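Local structure of phosphoribosylformylglycinamidine synthase 2 (3VIU) at residues L466-R471 against D620-G625; P592-G597 against E656-V661. The protein belongs to the PurM-like (AIR synthase-related) superfamily, carries two tandem copies of that two-domain unit, and is modelled here with ADP and magnesium. One frame throughout, in Å; residues are numbered along the deposited sequence.

Overall arrangement
Starting from the N terminus, the chain first enters this region on helix 458-475, which holds 466-471, and next at 592-597, where a loop runs into the start of helix 596-611. Strand 618-620 and the loop 620-625 follow, and interaction 1 closes there, with 148 residues between its two segments. The loop 656-661 then comes back to 592-597 and closes interaction 2. The two loops therefore cross. Interaction 1 ties the AIR synthase-related N-terminal region to the C-terminal region at the magnesium ion, while interaction 2 stays within the C-terminal region. Their centres lie about 8 Å apart, and they touch where Val621 pairs with Arg660, where Gly624 meets Glu656 and where Arg471 lies against Pro658.

Interaction 1: L466-R471 against D620-G625; sequences LAEACR and DVAEGG. With MG (magnesium ion), chain D.
Helix residues 466-471 face the non-helical run 620-625, with Arg471 and Asp620 nearest in backbone at 7.4 Å between their CA atoms; beyond them Ala622 to Gly625 form a type II beta turn. Arg471 and Asp620 carry the contact. The arginine leaves the helix with CG anti to the backbone N, then bends at chi3 (-49°), which lays one face of the guanidinium over its own helix at Glu468 CA. Its CD packs 3.4 Å from Asp620 CB. Its edge delivers NH2 to Asp620 OD2, a salt bridge of 3.0 Å with a nearly straight N-H...O angle of 165°, in the guanidinium plane and on the anti lone pair of the oxygen. NH1 of the same group pairs with Glu599, so the guanidinium is held between two carboxylates. Asp620, its CG in the crowded position between backbone N and carbonyl carbon, divides its oxygens: OD1 binds magnesium at 2.5 Å, while OD2 accepts hydrogen bonds from Arg471 NH2 and from water 1, itself a magnesium ligand. Water 2, a further ligand, donates to Asp620 O. Glu468 reaches out as an extended chain, crossing Glu623 at about a right angle. Its OE1 lies 3.8 Å from Ala622 CB, accepts from water 1 at 2.8 Å, and stands only 2.9 Å from Glu623 OE2. Two acceptors so close suggest that one of the carboxylates may be protonated, or that the metal and its waters ease the repulsion. Glu468 is thus a second-shell residue, reaching the ion through water 1. Asp430 and Asn472 complete the protein ligands, making this a magnesium site at the junction between the AIR synthase-related N-terminal and C-terminal regions.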
ATOM      1  N   LEU A 466      -0.228   2.557 -10.923  1.00 12.82           N
ATOM      2  CA  LEU A 466      -1.607   2.980 -10.718  1.00 13.53           C
ATOM      3  C   LEU A 466      -2.513   2.286 -11.741  1.00 13.68           C
ATOM      4  O   LEU A 466      -3.596   1.791 -11.410  1.00 13.52           O
ATOM      5  CB  LEU A 466      -1.741   4.499 -10.868  1.00 14.69           C
ATOM      6  CG  LEU A 466      -2.751   5.159  -9.919  1.00 17.54           C
ATOM      7  CD1 LEU A 466      -2.944   6.617 -10.306  1.00 17.41           C
ATOM      8  CD2 LEU A 466      -4.071   4.417  -9.955  1.00 16.39           C
ATOM      9  N   ALA A 467      -2.065   2.255 -12.989  1.00 13.65           N
ATOM     10  CA  ALA A 467      -2.824   1.608 -14.049  1.00 13.68           C
ATOM     11  C   ALA A 467      -3.110   0.150 -13.673  1.00 14.75           C
ATOM     12  O   ALA A 467      -4.269  -0.269 -13.633  1.00 16.97           O
ATOM     13  CB  ALA A 467      -2.047   1.677 -15.367  1.00 11.17           C
ATOM     14  N   GLU A 468      -2.057  -0.609 -13.370  1.00 15.65           N
ATOM     15  CA  GLU A 468      -2.198  -2.015 -13.007  1.00 15.39           C
ATOM     16  C   GLU A 468      -3.150  -2.214 -11.829  1.00 15.07           C
ATOM     17  O   GLU A 468      -4.062  -3.036 -11.896  1.00 15.42           O
ATOM     18  CB  GLU A 468      -0.835  -2.628 -12.669  1.00 16.66           C
ATOM     19  CG  GLU A 468      -0.894  -4.149 -12.491  1.00 23.17           C
ATOM     20  CD  GLU A 468       0.474  -4.795 -12.285  1.00 26.99           C
ATOM     21  OE1 GLU A 468       0.570  -6.041 -12.390  1.00 30.89           O
ATOM     22  OE2 GLU A 468       1.452  -4.068 -12.009  1.00 29.49           O
ATOM     23  N   ALA A 469      -2.941  -1.466 -10.751  1.00 13.33           N
ATOM     24  CA  ALA A 469      -3.803  -1.592  -9.584  1.00 12.63           C
ATOM     25  C   ALA A 469      -5.269  -1.360  -9.974  1.00 12.97           C
ATOM     26  O   ALA A 469      -6.156  -2.117  -9.574  1.00 14.31           O
ATOM     27  CB  ALA A 469      -3.375  -0.603  -8.506  1.00 10.02           C
ATOM     28  N   CYS A 470      -5.525  -0.321 -10.760  1.00 12.58           N
ATOM     29  CA  CYS A 470      -6.887  -0.041 -11.192  1.00 13.81           C
ATOM     30  C   CYS A 470      -7.408  -1.147 -12.110  1.00 15.33           C
ATOM     31  O   CYS A 470      -8.587  -1.495 -12.056  1.00 16.23           O
ATOM     32  CB  CYS A 470      -6.950   1.298 -11.917  1.00 11.59           C
ATOM     33  SG  CYS A 470      -6.715   2.700 -10.836  1.00 12.62           S
ATOM     34  N   ARG A 471      -6.523  -1.697 -12.945  1.00 13.61           N
ATOM     35  CA  ARG A 471      -6.904  -2.758 -13.863  1.00 13.39           C
ATOM     36  C   ARG A 471      -7.307  -4.001 -13.077  1.00 13.68           C
ATOM     37  O   ARG A 471      -8.302  -4.654 -13.394  1.00 11.54           O
ATOM     38  CB  ARG A 471      -5.743  -3.101 -14.809  1.00 14.40           C
ATOM     39  CG  ARG A 471      -6.135  -4.021 -15.973  1.00 14.17           C
ATOM     40  CD  ARG A 471      -4.930  -4.447 -16.784  1.00 15.32           C
ATOM     41  NE  ARG A 471      -4.095  -3.301 -17.135  1.00 16.50           N
ATOM     42  CZ  ARG A 471      -2.808  -3.185 -16.816  1.00 15.08           C
ATOM     43  NH1 ARG A 471      -2.142  -2.103 -17.180  1.00 14.60           N
ATOM     44  NH2 ARG A 471      -2.187  -4.148 -16.137  1.00 12.77           N
ATOM     45  N   ASP A 620      -5.952 -10.087 -16.127  1.00 15.79           N
ATOM     46  CA  ASP A 620      -5.173  -9.223 -17.004  1.00 16.93           C
ATOM     47  C   ASP A 620      -3.823  -9.854 -17.307  1.00 16.65           C
ATOM     48  O   ASP A 620      -3.351 -10.716 -16.564  1.00 15.46           O
ATOM     49  CB  ASP A 620      -5.015  -7.816 -16.412  1.00 18.62           C
ATOM     50  CG  ASP A 620      -4.075  -7.766 -15.232  1.00 20.17           C
ATOM     51  OD1 ASP A 620      -4.201  -8.620 -14.329  1.00 21.41           O
ATOM     52  OD2 ASP A 620      -3.223  -6.851 -15.207  1.00 19.08           O
ATOM     53  N   VAL A 621      -3.234  -9.448 -18.427  1.00 15.17           N
ATOM     54  CA  VAL A 621      -1.947  -9.967 -18.860  1.00 16.22           C
ATOM     55  C   VAL A 621      -0.840  -9.016 -18.408  1.00 16.86           C
ATOM     56  O   VAL A 621      -0.685  -7.926 -18.956  1.00 16.40           O
ATOM     57  CB  VAL A 621      -1.905 -10.107 -20.396  1.00 16.87           C
ATOM     58  CG1 VAL A 621      -0.591 -10.752 -20.822  1.00 18.56           C
ATOM     59  CG2 VAL A 621      -3.093 -10.935 -20.880  1.00 16.50           C
ATOM     60  N   ALA A 622      -0.069  -9.436 -17.411  1.00 15.65           N
ATOM     61  CA  ALA A 622       0.995  -8.597 -16.892  1.00 14.87           C
ATOM     62  C   ALA A 622       2.361  -9.212 -17.101  1.00 15.37           C
ATOM     63  O   ALA A 622       2.667  -9.696 -18.188  1.00 15.47           O
ATOM     64  CB  ALA A 622       0.761  -8.310 -15.416  1.00 16.96           C
ATOM     65  N   GLU A 623       3.187  -9.199 -16.060  1.00 15.92           N
ATOM     66  CA  GLU A 623       4.532  -9.740 -16.192  1.00 16.86           C
ATOM     67  C   GLU A 623       4.525 -11.193 -16.647  1.00 16.03           C
ATOM     68  O   GLU A 623       3.689 -11.982 -16.206  1.00 15.25           O
ATOM     69  CB  GLU A 623       5.320  -9.577 -14.885  1.00 18.45           C
ATOM     70  CG  GLU A 623       4.484  -9.460 -13.604  1.00 26.63           C
ATOM     71  CD  GLU A 623       3.899  -8.071 -13.370  1.00 27.19           C
ATOM     72  OE1 GLU A 623       4.661  -7.078 -13.425  1.00 28.45           O
ATOM     73  OE2 GLU A 623       2.675  -7.977 -13.110  1.00 29.87           O
ATOM     74  N   GLY A 624       5.445 -11.527 -17.554  1.00 14.17           N
ATOM     75  CA  GLY A 624       5.527 -12.883 -18.066  1.00 16.39           C
ATOM     76  C   GLY A 624       4.790 -13.095 -19.381  1.00 17.18           C
ATOM     77  O   GLY A 624       4.925 -14.138 -20.020  1.00 17.08           O
ATOM     78  N   GLY A 625       3.986 -12.115 -19.779  1.00 18.04           N
ATOM     79  CA  GLY A 625       3.268 -12.215 -21.039  1.00 17.91           C
ATOM     80  C   GLY A 625       2.029 -13.089 -21.113  1.00 18.64           C
ATOM     81  O   GLY A 625       1.599 -13.702 -20.130  1.00 18.75           O
TER
HETATM   82 MG    MG D 910      -3.091  -9.298 -12.211  1.00 10.72          MG
HETATM   83  O   HOH W   1      -1.706  -7.499 -13.206  1.00 13.59           O
HETATM   84  O   HOH W   2      -2.152 -10.774 -14.055  1.00 29.88           O

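Interaction 2: P592-G597 against E656-V661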
ATOM      1  N   PRO A 592       7.478  -1.291 -21.217  1.00 17.59           N
ATOM      2  CA  PRO A 592       6.359  -1.226 -22.167  1.00 18.19           C
ATOM      3  C   PRO A 592       5.664   0.136 -22.221  1.00 18.99           C
ATOM      4  O   PRO A 592       5.401   0.754 -21.188  1.00 18.00           O
ATOM      5  CB  PRO A 592       5.418  -2.325 -21.671  1.00 17.30           C
ATOM      6  CG  PRO A 592       6.341  -3.299 -21.029  1.00 19.23           C
ATOM      7  CD  PRO A 592       7.295  -2.403 -20.270  1.00 18.51           C
ATOM      8  N   ARG A 593       5.367   0.608 -23.428  1.00 19.86           N
ATOM      9  CA  ARG A 593       4.666   1.878 -23.562  1.00 20.68           C
ATOM     10  C   ARG A 593       3.296   1.706 -22.908  1.00 19.15           C
ATOM     11  O   ARG A 593       2.750   0.605 -22.863  1.00 17.47           O
ATOM     12  CB  ARG A 593       4.461   2.254 -25.031  1.00 23.95           C
ATOM     13  CG  ARG A 593       5.702   2.635 -25.810  1.00 28.87           C
ATOM     14  CD  ARG A 593       5.282   3.316 -27.110  1.00 35.86           C
ATOM     15  NE  ARG A 593       5.843   2.697 -28.313  1.00 42.45           N
ATOM     16  CZ  ARG A 593       5.620   1.440 -28.701  1.00 45.98           C
ATOM     17  NH1 ARG A 593       4.841   0.633 -27.983  1.00 45.22           N
ATOM     18  NH2 ARG A 593       6.170   0.991 -29.824  1.00 46.11           N
ATOM     19  N   LEU A 594       2.743   2.802 -22.411  1.00 18.12           N
ATOM     20  CA  LEU A 594       1.445   2.769 -21.763  1.00 16.80           C
ATOM     21  C   LEU A 594       0.555   3.879 -22.316  1.00 17.09           C
ATOM     22  O   LEU A 594       0.834   5.069 -22.140  1.00 17.21           O
ATOM     23  CB  LEU A 594       1.624   2.923 -20.253  1.00 15.15           C
ATOM     24  CG  LEU A 594       0.400   3.097 -19.351  1.00 18.26           C
ATOM     25  CD1 LEU A 594      -0.640   2.010 -19.612  1.00 18.03           C
ATOM     26  CD2 LEU A 594       0.866   3.051 -17.901  1.00 17.30           C
ATOM     27  N   ASP A 595      -0.504   3.464 -23.002  1.00 15.54           N
ATOM     28  CA  ASP A 595      -1.484   4.367 -23.595  1.00 15.18           C
ATOM     29  C   ASP A 595      -2.591   4.447 -22.554  1.00 14.03           C
ATOM     30  O   ASP A 595      -3.403   3.531 -22.419  1.00 13.82           O
ATOM     31  CB  ASP A 595      -2.032   3.763 -24.900  1.00 17.52           C
ATOM     32  CG  ASP A 595      -3.100   4.630 -25.564  1.00 20.01           C
ATOM     33  OD1 ASP A 595      -3.875   5.297 -24.847  1.00 18.52           O
ATOM     34  OD2 ASP A 595      -3.175   4.622 -26.816  1.00 22.00           O
ATOM     35  N   LEU A 596      -2.613   5.540 -21.812  1.00 13.17           N
ATOM     36  CA  LEU A 596      -3.607   5.724 -20.780  1.00 12.95           C
ATOM     37  C   LEU A 596      -5.023   5.763 -21.330  1.00 14.21           C
ATOM     38  O   LEU A 596      -5.961   5.359 -20.649  1.00 15.12           O
ATOM     39  CB  LEU A 596      -3.282   6.982 -19.980  1.00 11.95           C
ATOM     40  CG  LEU A 596      -2.068   6.713 -19.081  1.00 12.37           C
ATOM     41  CD1 LEU A 596      -1.452   8.010 -18.604  1.00 11.06           C
ATOM     42  CD2 LEU A 596      -2.510   5.832 -17.901  1.00 11.02           C
ATOM     43  N   GLY A 597      -5.181   6.223 -22.567  1.00 14.26           N
ATOM     44  CA  GLY A 597      -6.505   6.272 -23.159  1.00 12.91           C
ATOM     45  C   GLY A 597      -7.021   4.867 -23.389  1.00 14.03           C
ATOM     46  O   GLY A 597      -8.184   4.558 -23.105  1.00 15.07           O
ATOM     47  N   GLU A 656       5.767  -8.216 -22.601  1.00 13.06           N
ATOM     48  CA  GLU A 656       4.801  -7.540 -21.740  1.00 14.93           C
ATOM     49  C   GLU A 656       4.219  -6.264 -22.359  1.00 13.25           C
ATOM     50  O   GLU A 656       4.890  -5.570 -23.119  1.00 13.04           O
ATOM     51  CB  GLU A 656       5.454  -7.244 -20.385  1.00 13.58           C
ATOM     52  CG  GLU A 656       6.317  -8.407 -19.907  1.00 15.23           C
ATOM     53  CD  GLU A 656       6.936  -8.196 -18.534  1.00 17.61           C
ATOM     54  OE1 GLU A 656       7.187  -7.030 -18.147  1.00 14.70           O
ATOM     55  OE2 GLU A 656       7.188  -9.212 -17.849  1.00 15.69           O
ATOM     56  N   ALA A 657       2.955  -5.988 -22.040  1.00 14.59           N
ATOM     57  CA  ALA A 657       2.243  -4.799 -22.520  1.00 15.08           C
ATOM     58  C   ALA A 657       1.011  -4.599 -21.652  1.00 15.99           C
ATOM     59  O   ALA A 657       0.285  -5.546 -21.362  1.00 15.41           O
ATOM     60  CB  ALA A 657       1.822  -4.962 -23.977  1.00 13.75           C
ATOM     61  N   PRO A 658       0.752  -3.353 -21.231  1.00 16.93           N
ATOM     62  CA  PRO A 658      -0.405  -3.054 -20.385  1.00 16.76           C
ATOM     63  C   PRO A 658      -1.706  -3.024 -21.171  1.00 15.89           C
ATOM     64  O   PRO A 658      -1.725  -3.229 -22.373  1.00 16.94           O
ATOM     65  CB  PRO A 658      -0.060  -1.683 -19.833  1.00 15.74           C
ATOM     66  CG  PRO A 658       0.541  -1.032 -21.041  1.00 15.53           C
ATOM     67  CD  PRO A 658       1.487  -2.116 -21.553  1.00 16.64           C
ATOM     68  N   SER A 659      -2.796  -2.782 -20.466  1.00 16.15           N
ATOM     69  CA  SER A 659      -4.103  -2.676 -21.089  1.00 18.12           C
ATOM     70  C   SER A 659      -4.583  -3.929 -21.820  1.00 17.96           C
ATOM     71  O   SER A 659      -5.403  -3.834 -22.732  1.00 19.08           O
ATOM     72  CB  SER A 659      -4.100  -1.478 -22.051  1.00 19.64           C
ATOM     73  OG  SER A 659      -3.578  -0.311 -21.422  1.00 17.48           O
ATOM     74  N   ARG A 660      -4.087  -5.095 -21.419  1.00 16.76           N
ATOM     75  CA  ARG A 660      -4.498  -6.353 -22.041  1.00 16.45           C
ATOM     76  C   ARG A 660      -5.239  -7.245 -21.037  1.00 17.83           C
ATOM     77  O   ARG A 660      -4.742  -7.508 -19.940  1.00 18.02           O
ATOM     78  CB  ARG A 660      -3.279  -7.082 -22.604  1.00 16.33           C
ATOM     79  CG  ARG A 660      -2.485  -6.238 -23.601  1.00 17.01           C
ATOM     80  CD  ARG A 660      -1.492  -7.079 -24.391  1.00 19.30           C
ATOM     81  NE  ARG A 660      -0.430  -7.620 -23.547  1.00 20.65           N
ATOM     82  CZ  ARG A 660       0.412  -8.573 -23.929  1.00 19.96           C
ATOM     83  NH1 ARG A 660       0.316  -9.096 -25.142  1.00 19.46           N
ATOM     84  NH2 ARG A 660       1.354  -8.995 -23.100  1.00 22.78           N
ATOM     85  N   VAL A 661      -6.431  -7.706 -21.422  1.00 17.77           N
ATOM     86  CA  VAL A 661      -7.264  -8.542 -20.556  1.00 15.71           C
ATOM     87  C   VAL A 661      -7.870  -9.774 -21.231  1.00 16.01           C
ATOM     88  O   VAL A 661      -8.398  -9.704 -22.344  1.00 13.35           O
ATOM     89  CB  VAL A 661      -8.446  -7.721 -19.963  1.00 15.97           C
ATOM     90  CG1 VAL A 661      -9.339  -8.619 -19.116  1.00 14.58           C
ATOM     91  CG2 VAL A 661      -7.916  -6.570 -19.128  1.00 15.29           C
TER
HETATM   92  O   HOH W   3      -1.591   0.857 -22.993  1.00 13.11           O
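An N-capped helix start meets a proline-bearing loop here, both within the AIR synthase-related C-terminal region: 592-595 leads into helix 596-611, and the loop residues 656-659 run nearly parallel to 592-595, their end-to-end directions 14° apart. The tight part centres on Pro658. Its CD sits 3.3 Å from Arg593 O, and the same ring carbon meets Pro592 CB at 3.9 Å. Leu594 comes at the ring obliquely: with CG anti to the backbone N (chi1 172°), its CD1 reaches in to touch Pro658 CG at 3.6 Å and lies almost as near CB. At the other end the Pro592 ring rests on the loop backbone, its CG 3.4 Å from Glu656 O and also against Glu656 CB. From there the Glu656 chain runs on extended, and its carboxylate is held by Tyr453, Glu578 N and Gly624 N. Helix 458-475 also lies against this patch, through His464 and Arg471 on Pro658 and Met463 on Leu594.

Toward Asp595 the fit loosens, and water takes over from carbon. The side chains of Arg593 and Asp595 are exposed and add little; Arg593 turns its guanidinium to Glu573, and Asp595 OD1 caps the helix at Arg598 N. Asp595 O and Ser659 OG stay 4.0 Å apart. The Ser659 hydroxyl, beside its own backbone N at chi1 -49°, is paired with Glu599, the carboxylate that also holds Arg471. Between the segments, water 3 accepts from Asp595 N at 2.8 Å and donates to Ser659 OG at 2.8 Å.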